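PDB 6OFS: probable zinc protease PqqL from Escherichia coli, which probably acts as a zinc-dependent periplasmic endopeptidase of the M16 (insulinase/pitrilysin) family, cleaving peptide bonds with one zinc ion per subunit. Local coordinates for residues A[53-58]-A[133-138]. Residues are numbered along the deposited sequence; the frame is centred on the assembly and turned at random.
Sequences AHFVEH and AERGVI. With ZN (zinc ion), chain B.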
loop_
_atom_site.group_PDB
_atom_site.type_symbol
_atom_site.label_atom_id
_atom_site.label_comp_id
_atom_site.label_asym_id
_atom_site.label_seq_id
_atom_site.Cartn_x
_atom_site.Cartn_y
_atom_site.Cartn_z
ATOM N N ALA A 53 11.985 3.558 -44.112
ATOM C CA ALA A 53 12.317 4.111 -42.790
ATOM C C ALA A 53 13.723 3.693 -42.345
ATOM O O ALA A 53 14.505 4.546 -41.884
ATOM C CB ALA A 53 11.290 3.684 -41.757
ATOM N N HIS A 54 14.060 2.403 -42.560
ATOM C CA HIS A 54 15.354 1.823 -42.223
ATOM C C HIS A 54 16.431 2.276 -43.207
ATOM O O HIS A 54 17.572 2.533 -42.788
ATOM C CB HIS A 54 15.257 0.288 -42.104
ATOM C CG HIS A 54 16.575 -0.428 -42.041
ATOM N ND1 HIS A 54 17.025 -1.209 -43.097
ATOM C CD2 HIS A 54 17.493 -0.470 -41.051
ATOM C CE1 HIS A 54 18.180 -1.715 -42.705
ATOM N NE2 HIS A 54 18.507 -1.294 -41.485
ATOM N N PHE A 55 16.078 2.417 -44.503
ATOM C CA PHE A 55 17.044 2.886 -45.499
ATOM C C PHE A 55 17.454 4.312 -45.124
ATOM O O PHE A 55 18.643 4.619 -45.141
ATOM C CB PHE A 55 16.466 2.820 -46.934
ATOM C CG PHE A 55 17.459 2.669 -48.081
ATOM C CD1 PHE A 55 18.512 3.571 -48.245
ATOM C CD2 PHE A 55 17.293 1.670 -49.041
ATOM C CE1 PHE A 55 19.400 3.451 -49.317
ATOM C CE2 PHE A 55 18.186 1.549 -50.113
ATOM C CZ PHE A 55 19.225 2.448 -50.249
ATOM N N VAL A 56 16.476 5.156 -44.726
ATOM C CA VAL A 56 16.695 6.543 -44.291
ATOM C C VAL A 56 17.661 6.578 -43.088
ATOM O O VAL A 56 18.631 7.329 -43.117
ATOM C CB VAL A 56 15.365 7.328 -44.054
ATOM C CG1 VAL A 56 15.597 8.598 -43.225
ATOM C CG2 VAL A 56 14.678 7.659 -45.383
ATOM N N GLU A 57 17.437 5.708 -42.086
ATOM C CA GLU A 57 18.303 5.558 -40.906
ATOM C C GLU A 57 19.779 5.380 -41.362
ATOM O O GLU A 57 20.642 6.162 -40.959
ATOM C CB GLU A 57 17.817 4.370 -40.053
ATOM C CG GLU A 57 18.662 4.047 -38.837
ATOM C CD GLU A 57 19.051 2.587 -38.749
ATOM O OE1 GLU A 57 20.241 2.275 -38.987
ATOM O OE2 GLU A 57 18.167 1.750 -38.456
ATOM N N HIS A 58 20.033 4.404 -42.260
ATOM C CA HIS A 58 21.364 4.144 -42.828
ATOM C C HIS A 58 21.943 5.382 -43.561
ATOM O O HIS A 58 23.106 5.721 -43.349
ATOM C CB HIS A 58 21.300 2.950 -43.785
ATOM C CG HIS A 58 21.412 1.620 -43.108
ATOM N ND1 HIS A 58 22.506 0.786 -43.322
ATOM C CD2 HIS A 58 20.565 1.015 -42.245
ATOM C CE1 HIS A 58 22.286 -0.287 -42.584
ATOM N NE2 HIS A 58 21.137 -0.193 -41.908
ATOM N N ALA A 133 25.314 2.395 -53.058
ATOM C CA ALA A 133 26.238 1.668 -52.192
ATOM C C ALA A 133 25.527 1.078 -50.950
ATOM O O ALA A 133 25.879 -0.046 -50.570
ATOM C CB ALA A 133 27.390 2.562 -51.773
ATOM N N GLU A 134 24.515 1.799 -50.350
ATOM C CA GLU A 134 23.772 1.317 -49.160
ATOM C C GLU A 134 22.869 0.147 -49.442
ATOM O O GLU A 134 22.676 -0.682 -48.550
ATOM C CB GLU A 134 22.949 2.413 -48.444
ATOM C CG GLU A 134 23.673 3.180 -47.343
ATOM C CD GLU A 134 24.564 2.410 -46.390
ATOM O OE1 GLU A 134 24.033 1.694 -45.512
ATOM O OE2 GLU A 134 25.802 2.538 -46.518
ATOM N N ARG A 135 22.279 0.100 -50.658
ATOM C CA ARG A 135 21.412 -0.981 -51.136
ATOM C C ARG A 135 22.095 -2.313 -50.853
ATOM O O ARG A 135 21.482 -3.209 -50.265
ATOM C CB ARG A 135 21.188 -0.868 -52.648
ATOM C CG ARG A 135 20.537 0.405 -53.113
ATOM C CD ARG A 135 20.119 0.240 -54.550
ATOM N NE ARG A 135 19.907 1.522 -55.219
ATOM C CZ ARG A 135 18.770 2.208 -55.191
ATOM N NH1 ARG A 135 17.727 1.756 -54.495
ATOM N NH2 ARG A 135 18.672 3.363 -55.834
ATOM N N GLY A 136 23.378 -2.392 -51.229
ATOM C CA GLY A 136 24.236 -3.545 -51.015
ATOM C C GLY A 136 24.491 -3.791 -49.549
ATOM O O GLY A 136 24.307 -4.921 -49.092
ATOM N N VAL A 137 24.872 -2.729 -48.792
ATOM C CA VAL A 137 25.120 -2.793 -47.335
ATOM C C VAL A 137 23.926 -3.413 -46.601
ATOM O O VAL A 137 24.095 -4.419 -45.905
ATOM C CB VAL A 137 25.535 -1.422 -46.724
ATOM C CG1 VAL A 137 25.809 -1.537 -45.220
ATOM C CG2 VAL A 137 26.750 -0.837 -47.449
ATOM N N ILE A 138 22.724 -2.848 -46.809
ATOM C CA ILE A 138 21.451 -3.308 -46.238
ATOM C C ILE A 138 21.151 -4.761 -46.676
ATOM O O ILE A 138 20.858 -5.593 -45.811
ATOM C CB ILE A 138 20.297 -2.302 -46.575
ATOM C CG1 ILE A 138 20.492 -0.944 -45.864
ATOM C CG2 ILE A 138 18.907 -2.872 -46.301
ATOM C CD1 ILE A 138 19.697 0.269 -46.486
HETATM ZN ZN ZN B . 20.547 -1.570 -40.424
#
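Ile138 covers one face of two rings. Its CG1 stands over the centre of the His58 imidazole, 3.7 Å from the centroid, and its CD1 lies 3.6 Å from Phe55 CG, over the phenyl face but displaced toward the rim; both are CH-pi contacts. Arg135 CG meets the phenyl edge at CZ, whereas Ile138 CG2 reaches the edge of His54 at CE1 (3.8 Å). CG anti to the carbonyl carbon (chi1 -84°) places the His58 ring between the helices, and its turn about CB-CG presents ND1 to Glu134 and NE2 to zinc. The ND1-H to Glu134 OE1 bond (2.8 Å, 150° at the hydrogen) runs close to the ring plane and nearly along the acceptor's C-O direction. His54 NE2 and His58 NE2 bind zinc at 2.3 and 2.1 Å, forming the inverted HxxEH motif with Glu57, the predicted proton acceptor. Glu134 is a predicted zinc ligand, but here its OE1 lies 7.0 Å from the metal ion, consistent with a second-shell role in which its bond to ND1 helps fix the ring's rotation. A serine in place of Phe55 would probably open a gap beneath Ile138 CD1 and deprive Arg135 CG of its partner. Segments 53-58 and 133-138, of helices 52-59 and 128-144, have axes 10.7 Å apart at 112°; Leu186 of helix 183-193 also packs on Phe55, and strand 87-91 supplies Thr91, which hydrogen-bonds Glu57.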